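Local coordinates for uncharacterized protein (Bacillus subtilis, PDB 5DQV), which probably hydrolyses nucleotides as a metal-dependent pyrophosphohydrolase of the HD-domain family, at residues 138-143 with 190-195; 160-165 with 198-203. All coordinates share one frame; numbering follows the deposited sequence.

Contact 1: 138-143 with 190-195; sequences VGIARA and EFMLQY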
ATOM      1  N   VAL A 138       6.523   7.514  -0.200  1.00 20.54           N
ATOM      2  CA  VAL A 138       7.073   6.293  -0.766  1.00 22.25           C
ATOM      3  C   VAL A 138       7.105   5.156   0.268  1.00 21.11           C
ATOM      4  O   VAL A 138       6.739   4.002  -0.045  1.00 18.28           O
ATOM      5  CB  VAL A 138       8.464   6.518  -1.491  1.00 21.98           C
ATOM      6  CG1 VAL A 138       9.415   7.153  -0.592  1.00 26.57           C
ATOM      7  CG2 VAL A 138       9.044   5.203  -1.934  1.00 23.67           C
ATOM      8  N   GLY A 139       7.477   5.464   1.518  1.00 21.29           N
ATOM      9  CA  GLY A 139       7.432   4.390   2.554  1.00 21.78           C
ATOM     10  C   GLY A 139       6.033   3.815   2.809  1.00 21.38           C
ATOM     11  O   GLY A 139       5.857   2.590   3.056  1.00 22.25           O
ATOM     12  N   ILE A 140       5.036   4.692   2.738  1.00 21.34           N
ATOM     13  CA  ILE A 140       3.648   4.272   2.900  1.00 21.35           C
ATOM     14  C   ILE A 140       3.296   3.256   1.843  1.00 21.83           C
ATOM     15  O   ILE A 140       2.759   2.160   2.130  1.00 22.91           O
ATOM     16  CB  ILE A 140       2.696   5.511   2.836  1.00 21.45           C
ATOM     17  CG1 ILE A 140       2.782   6.321   4.142  1.00 22.73           C
ATOM     18  CG2 ILE A 140       1.231   5.096   2.648  1.00 22.18           C
ATOM     19  CD1 ILE A 140       2.358   7.748   3.948  1.00 23.39           C
ATOM     20  N   ALA A 141       3.644   3.590   0.599  1.00 22.55           N
ATOM     21  CA  ALA A 141       3.337   2.691  -0.535  1.00 23.88           C
ATOM     22  C   ALA A 141       4.026   1.367  -0.348  1.00 24.31           C
ATOM     23  O   ALA A 141       3.430   0.283  -0.542  1.00 22.70           O
ATOM     24  CB  ALA A 141       3.759   3.321  -1.838  1.00 25.41           C
ATOM     25  N   ARG A 142       5.271   1.438   0.092  1.00 24.31           N
ATOM     26  CA  ARG A 142       6.043   0.214   0.231  1.00 26.17           C
ATOM     27  C   ARG A 142       5.487  -0.673   1.342  1.00 25.61           C
ATOM     28  O   ARG A 142       5.439  -1.892   1.192  1.00 27.75           O
ATOM     29  CB  ARG A 142       7.515   0.535   0.438  1.00 25.16           C
ATOM     30  CG  ARG A 142       8.196   1.056  -0.789  1.00 27.13           C
ATOM     31  CD  ARG A 142       9.649   1.382  -0.484  1.00 26.95           C
ATOM     32  NE  ARG A 142      10.388   0.133  -0.331  1.00 28.91           N
ATOM     33  CZ  ARG A 142      11.472  -0.056   0.420  1.00 31.24           C
ATOM     34  NH1 ARG A 142      12.028   0.925   1.136  1.00 28.30           N
ATOM     35  NH2 ARG A 142      12.010  -1.256   0.444  1.00 34.27           N
ATOM     36  N   ALA A 143       5.036  -0.057   2.425  1.00 23.66           N
ATOM     37  CA  ALA A 143       4.496  -0.818   3.574  1.00 24.38           C
ATOM     38  C   ALA A 143       3.259  -1.597   3.154  1.00 25.04           C
ATOM     39  O   ALA A 143       3.099  -2.778   3.485  1.00 25.64           O
ATOM     40  CB  ALA A 143       4.150   0.108   4.715  1.00 22.61           C
ATOM     41  N   GLU A 190       6.837  13.596   8.999  1.00 24.00           N
ATOM     42  CA  GLU A 190       5.639  14.369   9.258  1.00 25.22           C
ATOM     43  C   GLU A 190       4.505  14.006   8.280  1.00 23.77           C
ATOM     44  O   GLU A 190       3.317  13.999   8.648  1.00 21.18           O
ATOM     45  CB  GLU A 190       5.904  15.851   9.196  1.00 27.68           C
ATOM     46  CG  GLU A 190       6.703  16.335  10.405  1.00 34.22           C
ATOM     47  CD  GLU A 190       6.010  15.987  11.735  1.00 40.78           C
ATOM     48  OE1 GLU A 190       4.745  16.071  11.807  1.00 40.06           O
ATOM     49  OE2 GLU A 190       6.748  15.634  12.692  1.00 43.50           O
ATOM     50  N   PHE A 191       4.857  13.781   7.031  1.00 22.17           N
ATOM     51  CA  PHE A 191       3.825  13.375   6.054  1.00 23.25           C
ATOM     52  C   PHE A 191       3.211  12.007   6.467  1.00 22.43           C
ATOM     53  O   PHE A 191       2.009  11.773   6.392  1.00 23.30           O
ATOM     54  CB  PHE A 191       4.398  13.299   4.623  1.00 23.81           C
ATOM     55  CG  PHE A 191       3.357  12.959   3.612  1.00 24.03           C
ATOM     56  CD1 PHE A 191       2.463  13.913   3.199  1.00 30.41           C
ATOM     57  CD2 PHE A 191       3.183  11.653   3.208  1.00 25.99           C
ATOM     58  CE1 PHE A 191       1.464  13.588   2.310  1.00 33.32           C
ATOM     59  CE2 PHE A 191       2.178  11.304   2.339  1.00 27.06           C
ATOM     60  CZ  PHE A 191       1.323  12.254   1.888  1.00 32.12           C
ATOM     61  N   MET A 192       4.061  11.090   6.888  1.00 22.07           N
ATOM     62  CA  MET A 192       3.603   9.777   7.331  1.00 22.05           C
ATOM     63  C   MET A 192       2.679   9.941   8.590  1.00 21.45           C
ATOM     64  O   MET A 192       1.657   9.308   8.675  1.00 20.78           O
ATOM     65  CB  MET A 192       4.834   8.928   7.657  1.00 23.10           C
ATOM     66  CG  MET A 192       4.615   7.476   7.818  1.00 25.58           C
ATOM     67  SD  MET A 192       6.226   6.477   7.717  1.00 23.89           S
ATOM     68  CE  MET A 192       7.307   7.465   8.776  1.00 32.50           C
ATOM     69  N   LEU A 193       2.995  10.868   9.486  1.00 22.10           N
ATOM     70  CA  LEU A 193       2.109  11.179  10.601  1.00 22.39           C
ATOM     71  C   LEU A 193       0.754  11.740  10.114  1.00 23.73           C
ATOM     72  O   LEU A 193      -0.286  11.355  10.628  1.00 22.67           O
ATOM     73  CB  LEU A 193       2.763  12.133  11.568  1.00 24.37           C
ATOM     74  CG  LEU A 193       3.837  11.507  12.486  1.00 24.19           C
ATOM     75  CD1 LEU A 193       4.549  12.571  13.340  1.00 24.07           C
ATOM     76  CD2 LEU A 193       3.184  10.456  13.405  1.00 25.23           C
ATOM     77  N   GLN A 194       0.767  12.614   9.105  1.00 22.69           N
ATOM     78  CA  GLN A 194      -0.490  13.066   8.507  1.00 24.56           C
ATOM     79  C   GLN A 194      -1.329  11.935   7.907  1.00 23.02           C
ATOM     80  O   GLN A 194      -2.574  11.927   8.039  1.00 24.26           O
ATOM     81  CB  GLN A 194      -0.228  14.235   7.540  1.00 26.04           C
ATOM     82  CG  GLN A 194       0.300  15.481   8.285  1.00 31.01           C
ATOM     83  CD  GLN A 194      -0.645  15.965   9.459  1.00 39.25           C
ATOM     84  OE1 GLN A 194      -1.852  16.169   9.259  1.00 39.19           O
ATOM     85  NE2 GLN A 194      -0.073  16.094  10.696  1.00 42.79           N
ATOM     86  N   TYR A 195      -0.655  10.954   7.306  1.00 22.46           N
ATOM     87  CA  TYR A 195      -1.304   9.789   6.676  1.00 22.30           C
ATOM     88  C   TYR A 195      -2.004   8.932   7.751  1.00 21.70           C
ATOM     89  O   TYR A 195      -3.178   8.576   7.635  1.00 21.95           O
ATOM     90  CB  TYR A 195      -0.290   8.965   5.864  1.00 22.01           C
ATOM     91  CG  TYR A 195      -0.978   7.817   5.198  1.00 24.45           C
ATOM     92  CD1 TYR A 195      -1.172   6.642   5.897  1.00 27.17           C
ATOM     93  CD2 TYR A 195      -1.522   7.931   3.940  1.00 26.16           C
ATOM     94  CE1 TYR A 195      -1.840   5.591   5.332  1.00 25.99           C
ATOM     95  CE2 TYR A 195      -2.219   6.878   3.371  1.00 29.20           C
ATOM     96  CZ  TYR A 195      -2.368   5.707   4.117  1.00 27.34           C
ATOM     97  OH  TYR A 195      -3.051   4.605   3.651  1.00 30.08           O
TER
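Ile140 of helix 136-150 reaches across to Phe191, Met192 and Tyr195 of helix 179-202, a small example of one branched residue carrying most of the contact between two helices. This is helix-helix packing in an all-helical HD-domain protein, beside the subunit interface. The axes of the short segments approach to 10.4 Å with 53° between their directions, and Ile140 and Met192 have the nearest CA atoms.

The ring contact comes first. Ile140 CG2 sits almost centrally over one face of the Tyr195 ring, 3.9 Å from its centroid and only 10° off the normal, a well-formed CH-pi contact. This branch lies anti to the backbone N, while CG1 (chi1 -75°) lies anti to the carbonyl carbon and sends the other arm toward the base of the tyrosine.

The remaining contacts are apolar. Ile140 CD1 closes to 3.5 Å from Tyr195 CB, and the same methyl approaches Phe191 CE2 obliquely at 3.9 Å. Alongside, Ile140 CG1 lies 4.3 Å from Met192 CG.

The polar end of Tyr195 is engaged across the dimer: its hydroxyl hydrogen-bonds to the carbonyl of Ala137 of the second subunit, whose Tyr195 in turn packs on Phe191. That bond probably helps to fix the ring against which Ile140 CG2 lies. Within the two segments the contact is therefore dispersive, and the one polar group at its margin, Tyr195 OH, is satisfied by the second subunit.

Contact 2: 160-165 with 198-203; sequences SAYAHF and QLEKDI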
ATOM      1  N   SER A 160       0.242  -6.459  10.653  1.00 35.69           N
ATOM      2  CA  SER A 160      -0.405  -5.514   9.740  1.00 32.41           C
ATOM      3  C   SER A 160       0.502  -4.339   9.396  1.00 30.01           C
ATOM      4  O   SER A 160       1.468  -4.040  10.086  1.00 29.32           O
ATOM      5  CB  SER A 160      -1.737  -5.020  10.354  1.00 32.52           C
ATOM      6  OG  SER A 160      -1.530  -4.017  11.377  1.00 30.19           O
ATOM      7  N   ALA A 161       0.208  -3.697   8.275  1.00 28.24           N
ATOM      8  CA  ALA A 161       0.972  -2.555   7.834  1.00 26.30           C
ATOM      9  C   ALA A 161       0.888  -1.464   8.887  1.00 23.68           C
ATOM     10  O   ALA A 161       1.898  -0.831   9.230  1.00 21.59           O
ATOM     11  CB  ALA A 161       0.432  -2.038   6.462  1.00 27.25           C
ATOM     12  N   TYR A 162      -0.319  -1.267   9.424  1.00 23.90           N
ATOM     13  CA  TYR A 162      -0.578  -0.195  10.401  1.00 23.77           C
ATOM     14  C   TYR A 162       0.303  -0.429  11.620  1.00 25.12           C
ATOM     15  O   TYR A 162       0.986   0.477  12.092  1.00 25.19           O
ATOM     16  CB  TYR A 162      -2.038  -0.165  10.822  1.00 24.50           C
ATOM     17  CG  TYR A 162      -2.420   1.082  11.625  1.00 25.23           C
ATOM     18  CD1 TYR A 162      -2.513   2.319  11.019  1.00 26.12           C
ATOM     19  CD2 TYR A 162      -2.692   1.006  12.987  1.00 29.75           C
ATOM     20  CE1 TYR A 162      -2.915   3.466  11.721  1.00 26.10           C
ATOM     21  CE2 TYR A 162      -3.035   2.144  13.717  1.00 30.73           C
ATOM     22  CZ  TYR A 162      -3.174   3.375  13.071  1.00 28.53           C
ATOM     23  OH  TYR A 162      -3.516   4.512  13.805  1.00 28.95           O
ATOM     24  N   ALA A 163       0.342  -1.666  12.091  1.00 27.39           N
ATOM     25  CA  ALA A 163       1.209  -1.999  13.217  1.00 28.86           C
ATOM     26  C   ALA A 163       2.672  -1.704  12.896  1.00 29.52           C
ATOM     27  O   ALA A 163       3.445  -1.242  13.772  1.00 28.68           O
ATOM     28  CB  ALA A 163       1.013  -3.491  13.648  1.00 31.09           C
ATOM     29  N   HIS A 164       3.058  -1.966  11.643  1.00 29.24           N
ATOM     30  CA  HIS A 164       4.432  -1.782  11.221  1.00 29.25           C
ATOM     31  C   HIS A 164       4.859  -0.298  11.250  1.00 26.72           C
ATOM     32  O   HIS A 164       6.009  -0.016  11.515  1.00 25.96           O
ATOM     33  CB  HIS A 164       4.622  -2.390   9.837  1.00 30.56           C
ATOM     34  CG  HIS A 164       6.021  -2.340   9.320  1.00 32.68           C
ATOM     35  ND1 HIS A 164       7.055  -3.057   9.889  1.00 37.98           N
ATOM     36  CD2 HIS A 164       6.536  -1.754   8.213  1.00 34.83           C
ATOM     37  CE1 HIS A 164       8.162  -2.858   9.190  1.00 37.73           C
ATOM     38  NE2 HIS A 164       7.874  -2.072   8.169  1.00 34.77           N
ATOM     39  N   PHE A 165       3.950   0.631  10.955  1.00 25.44           N
ATOM     40  CA  PHE A 165       4.198   2.049  11.131  1.00 24.89           C
ATOM     41  C   PHE A 165       4.629   2.365  12.564  1.00 26.28           C
ATOM     42  O   PHE A 165       5.640   3.044  12.757  1.00 24.52           O
ATOM     43  CB  PHE A 165       2.974   2.910  10.800  1.00 25.38           C
ATOM     44  CG  PHE A 165       2.618   2.939   9.313  1.00 28.02           C
ATOM     45  CD1 PHE A 165       3.501   3.403   8.395  1.00 33.18           C
ATOM     46  CD2 PHE A 165       1.414   2.456   8.853  1.00 33.85           C
ATOM     47  CE1 PHE A 165       3.173   3.377   6.994  1.00 34.65           C
ATOM     48  CE2 PHE A 165       1.099   2.430   7.475  1.00 35.19           C
ATOM     49  CZ  PHE A 165       1.964   2.886   6.572  1.00 31.23           C
ATOM     50  N   GLN A 198      -5.038  10.691   8.969  1.00 23.02           N
ATOM     51  CA  GLN A 198      -6.117  10.495   7.990  1.00 24.32           C
ATOM     52  C   GLN A 198      -6.770   9.105   8.134  1.00 23.94           C
ATOM     53  O   GLN A 198      -8.026   8.996   8.125  1.00 25.68           O
ATOM     54  CB  GLN A 198      -5.631  10.811   6.559  1.00 24.89           C
ATOM     55  CG  GLN A 198      -6.784  11.046   5.585  1.00 31.56           C
ATOM     56  CD  GLN A 198      -7.516  12.324   5.847  1.00 32.58           C
ATOM     57  OE1 GLN A 198      -6.919  13.353   6.136  1.00 36.31           O
ATOM     58  NE2 GLN A 198      -8.838  12.246   5.838  1.00 40.66           N
ATOM     59  N   LEU A 199      -5.970   8.047   8.349  1.00 23.09           N
ATOM     60  CA  LEU A 199      -6.529   6.697   8.587  1.00 23.96           C
ATOM     61  C   LEU A 199      -7.353   6.683   9.865  1.00 24.50           C
ATOM     62  O   LEU A 199      -8.446   6.082   9.902  1.00 25.67           O
ATOM     63  CB  LEU A 199      -5.459   5.589   8.685  1.00 23.60           C
ATOM     64  CG  LEU A 199      -4.813   5.029   7.440  1.00 24.74           C
ATOM     65  CD1 LEU A 199      -3.807   3.967   7.829  1.00 21.39           C
ATOM     66  CD2 LEU A 199      -5.900   4.482   6.491  1.00 21.53           C
ATOM     67  N   GLU A 200      -6.851   7.351  10.899  1.00 24.11           N
ATOM     68  CA  GLU A 200      -7.541   7.371  12.207  1.00 25.85           C
ATOM     69  C   GLU A 200      -8.901   8.053  12.061  1.00 27.95           C
ATOM     70  O   GLU A 200      -9.889   7.621  12.678  1.00 28.72           O
ATOM     71  CB  GLU A 200      -6.709   8.059  13.290  1.00 25.76           C
ATOM     72  CG  GLU A 200      -5.687   7.102  13.878  1.00 25.06           C
ATOM     73  CD  GLU A 200      -4.759   7.749  14.876  1.00 25.36           C
ATOM     74  OE1 GLU A 200      -4.338   8.898  14.653  1.00 27.41           O
ATOM     75  OE2 GLU A 200      -4.448   7.098  15.894  1.00 29.19           O
ATOM     76  N   LYS A 201      -8.940   9.082  11.213  1.00 28.99           N
ATOM     77  CA  LYS A 201     -10.161   9.854  10.977  1.00 31.47           C
ATOM     78  C   LYS A 201     -11.167   9.035  10.193  1.00 31.54           C
ATOM     79  O   LYS A 201     -12.338   8.921  10.601  1.00 34.50           O
ATOM     80  CB  LYS A 201      -9.804  11.135  10.237  1.00 32.45           C
ATOM     81  CG  LYS A 201     -10.886  12.129  10.002  1.00 35.65           C
ATOM     82  CD  LYS A 201     -10.223  13.361   9.408  1.00 37.31           C
ATOM     83  N   ASP A 202     -10.699   8.394   9.137  1.00 30.14           N
ATOM     84  CA  ASP A 202     -11.566   7.646   8.215  1.00 30.82           C
ATOM     85  C   ASP A 202     -12.006   6.290   8.725  1.00 30.16           C
ATOM     86  O   ASP A 202     -13.035   5.747   8.275  1.00 31.72           O
ATOM     87  CB  ASP A 202     -10.853   7.480   6.911  1.00 30.21           C
ATOM     88  CG  ASP A 202     -10.736   8.788   6.153  1.00 33.06           C
ATOM     89  OD1 ASP A 202     -11.361   9.794   6.596  1.00 34.84           O
ATOM     90  OD2 ASP A 202     -10.036   8.789   5.141  1.00 28.84           O
ATOM     91  N   ILE A 203     -11.223   5.742   9.642  1.00 28.82           N
ATOM     92  CA  ILE A 203     -11.517   4.463  10.277  1.00 28.65           C
ATOM     93  C   ILE A 203     -11.581   4.628  11.783  1.00 29.17           C
ATOM     94  O   ILE A 203     -10.598   4.357  12.489  1.00 28.43           O
ATOM     95  CB  ILE A 203     -10.489   3.365   9.896  1.00 27.94           C
ATOM     96  CG1 ILE A 203     -10.387   3.238   8.365  1.00 26.91           C
ATOM     97  CG2 ILE A 203     -10.930   1.997  10.467  1.00 27.67           C
ATOM     98  CD1 ILE A 203      -9.260   2.324   7.896  1.00 24.40           C
TER
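Tyr162, in the opening turn of helix 161-169, and Leu199, near the end of helix 179-202, have the closest CA atoms of the two segments, 9.3 Å apart, so side chains alone bridge the gap. The tyrosine does most of this work. With its CG anti to the backbone N (chi1 -169°), its ring extends toward the other helix and slides past Leu199 in the opposite direction; Leu199 CD1 approaches the ring obliquely, 3.8 Å from Tyr162 CD1. Farther out, the phenol crosses the Glu200 side chain at about a right angle, placing Tyr162 OH 3.4 Å from Glu200 CG. The carboxylate is near but badly angled for a bond, and the hydroxyl is instead hydrogen-bonded to Asp207. That aspartate also lies close to Glu200, a gathering of acidic groups that may raise the affinity of one of them for a proton. The start of the tyrosine's helix is fixed by an N-cap: Ser160 OG accepts from Ala163 N at 3.1 Å, with an N-H...O angle of 163°. The contact thus joins helix 161-169 to the C-terminal end of helix 179-202, while Ala161 packs on helix 136-150 and Leu199 meets Ala137 of the second subunit.

Following the chain from the N terminus, helix 136-150 comes first, then helix 161-169, and finally the long helix 179-202, which serves both contacts. Contact 1 closes a loop of 46 residues between its segments and contact 2 one of 32. Because segment 160-165 falls inside the first loop and 198-203 beyond its end, the two closures cross rather than nest. Their centres are 10 Å apart, and Phe165 joins them, its ring packing on Ile140, Ala143 and Met192. Together they show how three successive helices can be bound into one cluster, with two earlier helices placed along a single later one that also faces the second subunit.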